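Local atomic coordinates of trypsin-resistant surface T6 protein (Streptococcus pyogenes serotype M6, PDB entry 4P0D), a protein that probably forms the pilus shaft of its streptococcus as the backbone pilin, its three Ig-like modules carrying variable loops on the cell surface. Residues 202-211 against 236-247. The protein carries 1 engineered substitution. Sequence-based numbering, arbitrary orientation.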
loop_
_atom_site.group_PDB
_atom_site.type_symbol
_atom_site.label_atom_id
_atom_site.label_comp_id
_atom_site.label_asym_id
_atom_site.label_seq_id
_atom_site.Cartn_x
_atom_site.Cartn_y
_atom_site.Cartn_z
ATOM N N LEU A 202 5.163 -13.239 -3.282
ATOM C CA LEU A 202 5.178 -13.108 -1.834
ATOM C C LEU A 202 3.923 -13.773 -1.314
ATOM O O LEU A 202 2.865 -13.582 -1.889
ATOM C CB LEU A 202 5.172 -11.627 -1.464
ATOM C CG LEU A 202 6.353 -10.831 -2.035
ATOM C CD1 LEU A 202 6.045 -9.349 -2.184
ATOM C CD2 LEU A 202 7.582 -11.048 -1.157
ATOM N N THR A 203 4.025 -14.573 -0.262
ATOM C CA THR A 203 2.873 -15.237 0.298
ATOM C C THR A 203 2.531 -14.522 1.608
ATOM O O THR A 203 3.275 -14.598 2.586
ATOM C CB THR A 203 3.127 -16.741 0.504
ATOM O OG1 THR A 203 3.536 -17.340 -0.735
ATOM C CG2 THR A 203 1.867 -17.453 1.028
ATOM N N PHE A 204 1.420 -13.794 1.593
ATOM C CA PHE A 204 0.939 -13.022 2.743
ATOM C C PHE A 204 0.528 -13.934 3.873
ATOM O O PHE A 204 -0.108 -14.949 3.619
ATOM C CB PHE A 204 -0.279 -12.201 2.320
ATOM C CG PHE A 204 -0.940 -11.464 3.449
ATOM C CD1 PHE A 204 -0.299 -10.407 4.075
ATOM C CD2 PHE A 204 -2.212 -11.823 3.880
ATOM C CE1 PHE A 204 -0.902 -9.730 5.126
ATOM C CE2 PHE A 204 -2.823 -11.135 4.912
ATOM C CZ PHE A 204 -2.177 -10.093 5.536
ATOM N N ASN A 205 0.898 -13.576 5.103
ATOM C CA ASN A 205 0.510 -14.330 6.292
ATOM C C ASN A 205 -0.489 -13.531 7.114
ATOM O O ASN A 205 -0.105 -12.655 7.895
ATOM C CB ASN A 205 1.730 -14.674 7.166
ATOM C CG ASN A 205 1.383 -15.625 8.322
ATOM O OD1 ASN A 205 0.232 -15.749 8.741
ATOM N ND2 ASN A 205 2.387 -16.308 8.826
ATOM N N PHE A 206 -1.770 -13.850 6.956
ATOM C CA PHE A 206 -2.820 -13.115 7.665
ATOM C C PHE A 206 -2.676 -13.223 9.179
ATOM O O PHE A 206 -2.888 -12.258 9.893
ATOM C CB PHE A 206 -4.194 -13.600 7.226
ATOM C CG PHE A 206 -5.325 -12.871 7.877
ATOM C CD1 PHE A 206 -5.559 -11.534 7.590
ATOM C CD2 PHE A 206 -6.151 -13.511 8.792
ATOM C CE1 PHE A 206 -6.612 -10.851 8.175
ATOM C CE2 PHE A 206 -7.201 -12.828 9.400
ATOM C CZ PHE A 206 -7.432 -11.495 9.087
ATOM N N ASN A 207 -2.299 -14.408 9.651
ATOM C CA ASN A 207 -2.054 -14.650 11.060
ATOM C C ASN A 207 -0.956 -13.772 11.660
ATOM O O ASN A 207 -0.928 -13.594 12.872
ATOM C CB ASN A 207 -1.735 -16.146 11.303
ATOM N N SER A 208 -0.057 -13.231 10.824
ATOM C CA SER A 208 0.982 -12.313 11.293
ATOM C C SER A 208 0.476 -10.886 11.501
ATOM O O SER A 208 1.199 -10.076 12.007
ATOM C CB SER A 208 2.152 -12.259 10.311
ATOM O OG SER A 208 1.787 -11.575 9.120
ATOM N N LEU A 209 -0.748 -10.584 11.085
ATOM C CA LEU A 209 -1.262 -9.207 11.123
ATOM C C LEU A 209 -1.383 -8.717 12.553
ATOM O O LEU A 209 -2.008 -9.363 13.396
ATOM C CB LEU A 209 -2.627 -9.116 10.415
ATOM C CG LEU A 209 -3.307 -7.748 10.271
ATOM C CD1 LEU A 209 -2.505 -6.829 9.353
ATOM C CD2 LEU A 209 -4.734 -7.916 9.733
ATOM N N THR A 210 -0.765 -7.583 12.837
ATOM C CA THR A 210 -0.868 -6.992 14.148
ATOM C C THR A 210 -1.264 -5.542 14.024
ATOM O O THR A 210 -1.045 -4.893 13.004
ATOM C CB THR A 210 0.454 -7.106 14.936
ATOM O OG1 THR A 210 1.400 -6.172 14.409
ATOM C CG2 THR A 210 1.027 -8.495 14.837
ATOM N N VAL A 211 -1.869 -5.030 15.075
ATOM C CA VAL A 211 -2.314 -3.657 15.107
ATOM C C VAL A 211 -1.924 -3.121 16.482
ATOM O O VAL A 211 -2.235 -3.749 17.494
ATOM C CB VAL A 211 -3.851 -3.571 14.902
ATOM C CG1 VAL A 211 -4.353 -2.177 15.159
ATOM C CG2 VAL A 211 -4.259 -4.026 13.513
ATOM N N ALA A 236 -10.783 -6.898 10.610
ATOM C CA ALA A 236 -9.887 -7.301 9.563
ATOM C C ALA A 236 -10.383 -8.568 8.906
ATOM O O ALA A 236 -11.003 -9.421 9.579
ATOM C CB ALA A 236 -8.513 -7.548 10.153
ATOM N N LYS A 237 -10.066 -8.708 7.618
ATOM C CA LYS A 237 -10.383 -9.909 6.849
ATOM C C LYS A 237 -9.309 -10.190 5.808
ATOM O O LYS A 237 -8.794 -9.271 5.163
ATOM C CB LYS A 237 -11.732 -9.747 6.158
ATOM C CG LYS A 237 -12.306 -10.989 5.493
ATOM C CD LYS A 237 -13.520 -10.586 4.643
ATOM C CE LYS A 237 -14.391 -11.780 4.341
ATOM N NZ LYS A 237 -13.640 -12.783 3.542
ATOM N N GLU A 238 -8.986 -11.472 5.657
ATOM C CA GLU A 238 -8.057 -11.934 4.650
ATOM C C GLU A 238 -8.763 -11.988 3.304
ATOM O O GLU A 238 -9.790 -12.656 3.165
ATOM C CB GLU A 238 -7.525 -13.321 5.008
ATOM C CG GLU A 238 -6.406 -13.807 4.095
ATOM C CD GLU A 238 -5.838 -15.168 4.491
ATOM O OE1 GLU A 238 -6.350 -15.770 5.452
ATOM O OE2 GLU A 238 -4.862 -15.615 3.857
ATOM N N VAL A 239 -8.203 -11.303 2.313
ATOM C CA VAL A 239 -8.777 -11.257 0.975
ATOM C C VAL A 239 -7.649 -11.348 -0.039
ATOM O O VAL A 239 -6.723 -10.544 -0.011
ATOM C CB VAL A 239 -9.559 -9.942 0.737
ATOM C CG1 VAL A 239 -10.168 -9.917 -0.663
ATOM C CG2 VAL A 239 -10.640 -9.784 1.790
ATOM N N ASN A 240 -7.762 -12.323 -0.938
ATOM C CA ASN A 240 -6.705 -12.670 -1.896
ATOM C C ASN A 240 -5.347 -12.844 -1.175
ATOM O O ASN A 240 -5.282 -13.572 -0.194
ATOM C CB ASN A 240 -6.679 -11.656 -3.042
ATOM C CG ASN A 240 -7.984 -11.641 -3.823
ATOM O OD1 ASN A 240 -8.436 -12.676 -4.321
ATOM N ND2 ASN A 240 -8.604 -10.472 -3.925
ATOM N N ASN A 241 -4.295 -12.177 -1.626
ATOM C CA ASN A 241 -2.975 -12.318 -1.013
ATOM C C ASN A 241 -2.715 -11.096 -0.142
ATOM O O ASN A 241 -1.710 -10.391 -0.306
ATOM C CB ASN A 241 -1.928 -12.442 -2.119
ATOM C CG ASN A 241 -0.585 -12.939 -1.620
ATOM O OD1 ASN A 241 -0.484 -13.613 -0.611
ATOM N ND2 ASN A 241 0.451 -12.620 -2.361
ATOM N N GLY A 242 -3.662 -10.813 0.759
ATOM C CA GLY A 242 -3.615 -9.591 1.550
ATOM C C GLY A 242 -4.814 -9.497 2.481
ATOM O O GLY A 242 -5.339 -10.519 2.935
ATOM N N PHE A 243 -5.247 -8.270 2.748
ATOM C CA PHE A 243 -6.287 -8.009 3.718
ATOM C C PHE A 243 -7.015 -6.699 3.454
ATOM O O PHE A 243 -6.492 -5.793 2.789
ATOM C CB PHE A 243 -5.694 -7.948 5.125
ATOM C CG PHE A 243 -4.830 -6.742 5.370
ATOM C CD1 PHE A 243 -3.475 -6.758 5.031
ATOM C CD2 PHE A 243 -5.369 -5.579 5.927
ATOM C CE1 PHE A 243 -2.682 -5.645 5.245
ATOM C CE2 PHE A 243 -4.571 -4.469 6.141
ATOM C CZ PHE A 243 -3.229 -4.497 5.794
ATOM N N ASN A 244 -8.212 -6.620 4.023
ATOM C CA ASN A 244 -8.922 -5.366 4.226
ATOM C C ASN A 244 -9.131 -5.191 5.720
ATOM O O ASN A 244 -9.362 -6.166 6.438
ATOM C CB ASN A 244 -10.260 -5.348 3.497
ATOM C CG ASN A 244 -10.104 -5.412 1.987
ATOM O OD1 ASN A 244 -9.262 -4.744 1.426
ATOM N ND2 ASN A 244 -10.898 -6.241 1.339
ATOM N N LEU A 245 -8.993 -3.960 6.187
ATOM C CA LEU A 245 -9.174 -3.634 7.591
ATOM C C LEU A 245 -9.937 -2.301 7.673
ATOM O O LEU A 245 -9.429 -1.245 7.284
ATOM C CB LEU A 245 -7.828 -3.566 8.321
ATOM C CG LEU A 245 -7.843 -3.887 9.819
ATOM C CD1 LEU A 245 -6.458 -3.792 10.427
ATOM C CD2 LEU A 245 -8.801 -2.978 10.551
ATOM N N SER A 246 -11.168 -2.367 8.163
ATOM C CA SER A 246 -11.997 -1.184 8.297
ATOM C C SER A 246 -11.977 -0.783 9.751
ATOM O O SER A 246 -12.341 -1.584 10.614
ATOM C CB SER A 246 -13.438 -1.462 7.827
ATOM O OG SER A 246 -14.256 -0.311 7.985
ATOM N N PHE A 247 -11.561 0.449 10.035
ATOM C CA PHE A 247 -11.588 0.946 11.415
ATOM C C PHE A 247 -12.867 1.719 11.709
ATOM O O PHE A 247 -13.562 2.170 10.799
ATOM C CB PHE A 247 -10.394 1.852 11.701
ATOM C CG PHE A 247 -9.062 1.142 11.701
ATOM C CD1 PHE A 247 -8.641 0.433 12.813
ATOM C CD2 PHE A 247 -8.220 1.223 10.601
ATOM C CE1 PHE A 247 -7.416 -0.201 12.829
ATOM C CE2 PHE A 247 -6.986 0.593 10.608
ATOM C CZ PHE A 247 -6.591 -0.130 11.713
HETATM O O HOH W 1 -2.339 -15.855 5.071
HETATM O O HOH W 2 -1.454 -15.998 1.490
#
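The side-chain amide of N241 bonds twice to the backbone at L202 and F204, in strand 202-213: ND2 donates to L202 O at 2.6 Å, nearly straight and close to the amide's own plane, while OD1 accepts a bond from F204 N at 2.9 Å. With CG anti to the backbone N (chi1 -165°), the amide swings from the hairpin turn onto this edge, and ND2 has a second acceptor in M198 O. A water donates to F204 O and E238 OE2 and accepts from F206 N, joining three polar groups of the two segments. Here, within the Cna-B-like middle domain, consecutive type I turns at 205-209 bend the strand round a corner; beyond it, 209-211 packs across the core from strand 242-247, consistent with an Ig-like sandwich. G242 CA sits over one face of the F204 ring, 3.8 Å from its centroid. F204 CZ reaches F243 CD1 at 3.6 Å, the two rings slid apart with little overlap. E238 lays CB over a face of F206, its carboxylate almost parallel to that ring. L209 CD1 stands above the centre of the F243 ring, and L209 CD2 meets A236 CB at 3.8 Å. Farther along, V211 CG2 and L245 CD1 touch tip to tip.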